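Local coordinates for protein Adhesin/hemolysin (Burkholderia pseudomallei 1026a, PDB 4G6V) that acts as the toxin of a contact-dependent growth inhibition system, a tRNase of the PDDEXK nuclease clan that is bound here by its immunity protein CdiI, at residues Y78-Q82 / D93-N97; I118-V122 / I153-G157. All blocks are in the same frame, centred on the assembly; numbering follows the deposited sequence.

Interaction 1. Residues Y78-Q82 / D93-N97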
loop_
_atom_site.group_PDB
_atom_site.type_symbol
_atom_site.label_atom_id
_atom_site.label_comp_id
_atom_site.label_asym_id
_atom_site.label_seq_id
_atom_site.Cartn_x
_atom_site.Cartn_y
_atom_site.Cartn_z
ATOM N N TYR A 78 -13.577 -7.670 -17.700
ATOM C CA TYR A 78 -13.968 -7.791 -16.294
ATOM C C TYR A 78 -15.087 -6.824 -15.968
ATOM O O TYR A 78 -15.223 -5.767 -16.591
ATOM C CB TYR A 78 -12.792 -7.539 -15.362
ATOM C CG TYR A 78 -11.659 -8.498 -15.562
ATOM C CD1 TYR A 78 -11.493 -9.585 -14.725
ATOM C CD2 TYR A 78 -10.749 -8.312 -16.594
ATOM C CE1 TYR A 78 -10.440 -10.462 -14.913
ATOM C CE2 TYR A 78 -9.697 -9.180 -16.788
ATOM C CZ TYR A 78 -9.548 -10.257 -15.952
ATOM O OH TYR A 78 -8.493 -11.116 -16.163
ATOM N N ASP A 79 -15.900 -7.191 -14.992
ATOM C CA ASP A 79 -16.891 -6.264 -14.483
ATOM C C ASP A 79 -16.253 -5.568 -13.298
ATOM O O ASP A 79 -15.969 -6.201 -12.274
ATOM C CB ASP A 79 -18.161 -7.009 -14.087
ATOM C CG ASP A 79 -18.808 -7.721 -15.279
ATOM O OD1 ASP A 79 -19.080 -7.050 -16.311
ATOM O OD2 ASP A 79 -19.023 -8.950 -15.198
ATOM N N VAL A 80 -15.998 -4.271 -13.452
ATOM C CA VAL A 80 -15.257 -3.522 -12.455
ATOM C C VAL A 80 -16.098 -2.463 -11.753
ATOM O O VAL A 80 -16.635 -1.555 -12.407
ATOM C CB VAL A 80 -14.023 -2.833 -13.075
ATOM C CG1 VAL A 80 -13.306 -2.024 -12.016
ATOM C CG2 VAL A 80 -13.072 -3.863 -13.688
ATOM N N VAL A 81 -16.205 -2.569 -10.427
ATOM C CA VAL A 81 -16.792 -1.485 -9.632
ATOM C C VAL A 81 -15.756 -0.735 -8.802
ATOM O O VAL A 81 -15.087 -1.310 -7.932
ATOM C CB VAL A 81 -17.892 -1.986 -8.686
ATOM C CG1 VAL A 81 -18.621 -0.796 -8.015
ATOM C CG2 VAL A 81 -18.841 -2.905 -9.425
ATOM N N GLN A 82 -15.647 0.563 -9.056
ATOM C CA GLN A 82 -14.689 1.410 -8.363
ATOM C C GLN A 82 -15.256 1.935 -7.048
ATOM O O GLN A 82 -16.424 2.335 -6.975
ATOM C CB GLN A 82 -14.279 2.584 -9.250
ATOM C CG GLN A 82 -13.399 2.202 -10.422
ATOM C CD GLN A 82 -12.687 3.398 -11.000
ATOM O OE1 GLN A 82 -13.034 3.891 -12.080
ATOM N NE2 GLN A 82 -11.680 3.879 -10.282
ATOM N N ASP A 93 -10.311 -0.621 -3.305
ATOM C CA ASP A 93 -10.223 0.091 -4.565
ATOM C C ASP A 93 -11.319 -0.329 -5.545
ATOM O O ASP A 93 -12.075 0.508 -6.052
ATOM C CB ASP A 93 -8.846 -0.148 -5.199
ATOM C CG ASP A 93 -7.733 0.601 -4.492
ATOM O OD1 ASP A 93 -8.041 1.548 -3.728
ATOM O OD2 ASP A 93 -6.550 0.247 -4.712
ATOM N N TYR A 94 -11.381 -1.629 -5.810
ATOM C CA TYR A 94 -12.325 -2.182 -6.763
ATOM C C TYR A 94 -13.128 -3.344 -6.199
ATOM O O TYR A 94 -12.843 -3.851 -5.104
ATOM C CB TYR A 94 -11.596 -2.776 -7.949
ATOM C CG TYR A 94 -10.392 -2.013 -8.411
ATOM C CD1 TYR A 94 -10.510 -0.706 -8.908
ATOM C CD2 TYR A 94 -9.139 -2.615 -8.419
ATOM C CE1 TYR A 94 -9.419 -0.022 -9.356
ATOM C CE2 TYR A 94 -8.034 -1.940 -8.883
ATOM C CZ TYR A 94 -8.178 -0.635 -9.350
ATOM O OH TYR A 94 -7.076 0.048 -9.798
ATOM N N THR A 95 -13.964 -3.879 -7.092
ATOM C CA THR A 95 -14.599 -5.194 -7.011
ATOM C C THR A 95 -14.490 -5.779 -8.437
ATOM O O THR A 95 -15.016 -5.180 -9.376
ATOM C CB THR A 95 -16.073 -5.096 -6.598
ATOM O OG1 THR A 95 -16.790 -4.312 -7.558
ATOM C CG2 THR A 95 -16.199 -4.448 -5.226
ATOM N N ILE A 96 -13.806 -6.914 -8.621
ATOM C CA ILE A 96 -13.552 -7.417 -9.956
ATOM C C ILE A 96 -14.274 -8.760 -10.108
ATOM O O ILE A 96 -13.889 -9.787 -9.492
ATOM C CB ILE A 96 -12.041 -7.505 -10.257
ATOM C CG1 ILE A 96 -11.422 -6.116 -10.239
ATOM C CG2 ILE A 96 -11.777 -8.166 -11.614
ATOM C CD1 ILE A 96 -9.997 -6.102 -10.653
ATOM N N ASN A 97 -15.350 -8.734 -10.897
ATOM C CA ASN A 97 -16.265 -9.873 -10.992
ATOM C C ASN A 97 -16.703 -10.348 -9.600
ATOM O O ASN A 97 -16.773 -11.556 -9.331
ATOM C CB ASN A 97 -15.633 -11.017 -11.792
ATOM C CG ASN A 97 -15.281 -10.600 -13.201
ATOM O OD1 ASN A 97 -15.688 -9.531 -13.654
ATOM N ND2 ASN A 97 -14.532 -11.440 -13.909
#

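Interaction 2. Residues I118-V122 / I153-G157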
loop_
_atom_site.group_PDB
_atom_site.type_symbol
_atom_site.label_atom_id
_atom_site.label_comp_id
_atom_site.label_asym_id
_atom_site.label_seq_id
_atom_site.Cartn_x
_atom_site.Cartn_y
_atom_site.Cartn_z
ATOM N N ILE A 118 3.844 -6.368 -1.252
ATOM C CA ILE A 118 2.589 -7.085 -1.347
ATOM C C ILE A 118 2.334 -7.901 -0.083
ATOM O O ILE A 118 1.273 -7.784 0.552
ATOM C CB ILE A 118 2.617 -8.062 -2.526
ATOM C CG1 ILE A 118 2.326 -7.323 -3.830
ATOM C CG2 ILE A 118 1.569 -9.155 -2.330
ATOM C CD1 ILE A 118 2.802 -8.061 -5.062
ATOM N N SER A 119 3.301 -8.748 0.262
ATOM C CA SER A 119 3.203 -9.590 1.457
ATOM C C SER A 119 2.709 -8.786 2.659
ATOM O O SER A 119 1.727 -9.175 3.312
ATOM C CB SER A 119 4.554 -10.235 1.768
ATOM O OG SER A 119 4.411 -11.230 2.760
ATOM N N ASN A 120 3.364 -7.647 2.921
ATOM C CA ASN A 120 2.970 -6.788 4.037
ATOM C C ASN A 120 1.653 -6.031 3.891
ATOM O O ASN A 120 0.935 -5.825 4.878
ATOM C CB ASN A 120 4.108 -5.878 4.450
ATOM C CG ASN A 120 5.210 -6.640 5.161
ATOM O OD1 ASN A 120 5.066 -7.030 6.328
ATOM N ND2 ASN A 120 6.298 -6.908 4.449
ATOM N N LYS A 121 1.329 -5.640 2.662
ATOM C CA LYS A 121 0.018 -5.093 2.378
ATOM C C LYS A 121 -1.036 -6.117 2.773
ATOM O O LYS A 121 -2.097 -5.763 3.272
ATOM C CB LYS A 121 -0.116 -4.738 0.894
ATOM C CG LYS A 121 0.310 -3.339 0.554
ATOM C CD LYS A 121 0.618 -3.219 -0.919
ATOM C CE LYS A 121 1.038 -1.805 -1.327
ATOM N NZ LYS A 121 -0.001 -0.769 -1.026
ATOM N N VAL A 122 -0.735 -7.390 2.545
ATOM C CA VAL A 122 -1.614 -8.466 2.991
ATOM C C VAL A 122 -1.580 -8.652 4.514
ATOM O O VAL A 122 -2.608 -8.497 5.173
ATOM C CB VAL A 122 -1.311 -9.799 2.273
ATOM C CG1 VAL A 122 -2.115 -10.973 2.908
ATOM C CG2 VAL A 122 -1.595 -9.653 0.773
ATOM N N ILE A 153 3.043 -16.334 -0.451
ATOM C CA ILE A 153 2.808 -15.231 0.453
ATOM C C ILE A 153 1.530 -15.523 1.220
ATOM O O ILE A 153 0.440 -15.568 0.639
ATOM C CB ILE A 153 2.698 -13.919 -0.351
ATOM C CG1 ILE A 153 4.034 -13.591 -1.008
ATOM C CG2 ILE A 153 2.247 -12.740 0.502
ATOM C CD1 ILE A 153 3.934 -12.464 -2.005
ATOM N N PRO A 154 1.651 -15.759 2.530
ATOM C CA PRO A 154 0.446 -16.128 3.292
ATOM C C PRO A 154 -0.660 -15.092 3.120
ATOM O O PRO A 154 -0.395 -13.896 3.150
ATOM C CB PRO A 154 0.936 -16.154 4.744
ATOM C CG PRO A 154 2.404 -16.516 4.641
ATOM C CD PRO A 154 2.881 -15.845 3.338
ATOM N N GLY A 155 -1.882 -15.571 2.898
ATOM C CA GLY A 155 -3.066 -14.731 2.843
ATOM C C GLY A 155 -3.380 -14.213 1.463
ATOM O O GLY A 155 -4.505 -13.745 1.209
ATOM N N LEU A 156 -2.398 -14.305 0.567
ATOM C CA LEU A 156 -2.499 -13.669 -0.749
ATOM C C LEU A 156 -3.553 -14.340 -1.629
ATOM O O LEU A 156 -3.576 -15.562 -1.751
ATOM C CB LEU A 156 -1.124 -13.615 -1.455
ATOM C CG LEU A 156 -1.111 -13.041 -2.876
ATOM C CD1 LEU A 156 -1.752 -11.646 -2.898
ATOM C CD2 LEU A 156 0.286 -13.024 -3.476
ATOM N N GLY A 157 -4.423 -13.530 -2.234
ATOM C CA GLY A 157 -5.467 -14.032 -3.115
ATOM C C GLY A 157 -5.069 -14.038 -4.584
ATOM O O GLY A 157 -3.944 -14.415 -4.933
#

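Interaction 1. Residues Y78-Q82 / D93-N97
Two antiparallel strands, 79-82 and 94-96, form a beta hairpin within the mixed sheet of this PDDEXK-clan nuclease domain, their directions 166° apart and their axes 4.6 Å at closest approach. Asn97, Thr95 and Val81 have the most surface buried here. Asn97, just after strand 94-96, has left-handed backbone angles (phi 51°, psi 41°), which asparagine tolerates well, and its side-chain amide reaches across to the backbone of Asp79. Asn97 N donates to Asp79 O at 2.9 Å, so a single asparagine meets both the carbonyl and the amide of Asp79. Further along, Val81 N donates to Thr95 O at 3.1 Å, and the return bond from Thr95 N to Val81 O, 2.9 Å, is bent and weak. Val81 and Thr95, both beta-branched and suited to extended backbone, share the partly exposed face. Val80, Ile96, Tyr94 and Gln82 occupy the other face, toward helix 57-74, where Ile96 touches Leu73. Tyr78 adds to the apolar contact, its CD1 3.4 Å from Ile96 CG2. Asp93, probably an active-site acid, precedes strand 94-96; its carboxylate accepts hydrogen bonds from Asn103 N and Ala2 N of the CdiI chain, while the Tyr94 hydroxyl is hydrogen-bonded to Glu66 O. At the far end, Asn97 OD1 accepts a nearly linear bond from Asp79 N at 2.7 Å.

Interaction 2. Residues I118-V122 / I153-G157
Ile153 opens the turn, in the loop between helix 141-150 and strand 159-162, that packs against helix 111-123: its CG2 lies 3.4 Å from Ser119 CA, and its CD1 is 4.1 Å from Ile118 CG2. The small side chain of Ser119 lets the branched isoleucine come close to the helix backbone. Pro154 follows, its phi of -55° fitting the second position of a type II beta turn, and its O approaches Val122 CG1 at 3.4 Å. Gly155 takes the third position with phi 90°, where glycine is favoured; a CB here would also clash with Val122 CG1. Leu156 completes the turn, Leu156 N donating to Ile153 O at 3.1 Å, and its CD1 reaches Ile118 CG2 and Val122 CG2, each at 4.2 Å. Lys121, probably catalytic, lies out of reach of the turn, and its NZ forms salt bridges with Asp4 and Asp96 of the CdiI chain. The contact thus rests on apolar and van der Waals packing, with the close fit at Gly155 owed to its missing side chain.

How the interactions relate
From the N terminus, the chain runs through strand 43-45 and helix 57-74 before entering interaction 1, which closes the short connection between strands 79-82 and 94-96. Strand 99-104 then leads to helix 111-123, where interaction 2 begins; it closes a longer excursion through strand 129-133 and helix 141-150, just before strand 159-162. The loops are in series, neither nesting nor crossing, with centres 20 Å and nearest atoms about 8 Å apart. Interaction 1 ties neighbouring sheet strands, interaction 2 a helix to a turn. Asp93 lies in interaction 1, and Lys121 sits on the helix segment of interaction 2 without touching the turn; both are probable active-site residues and both meet the CdiI chain.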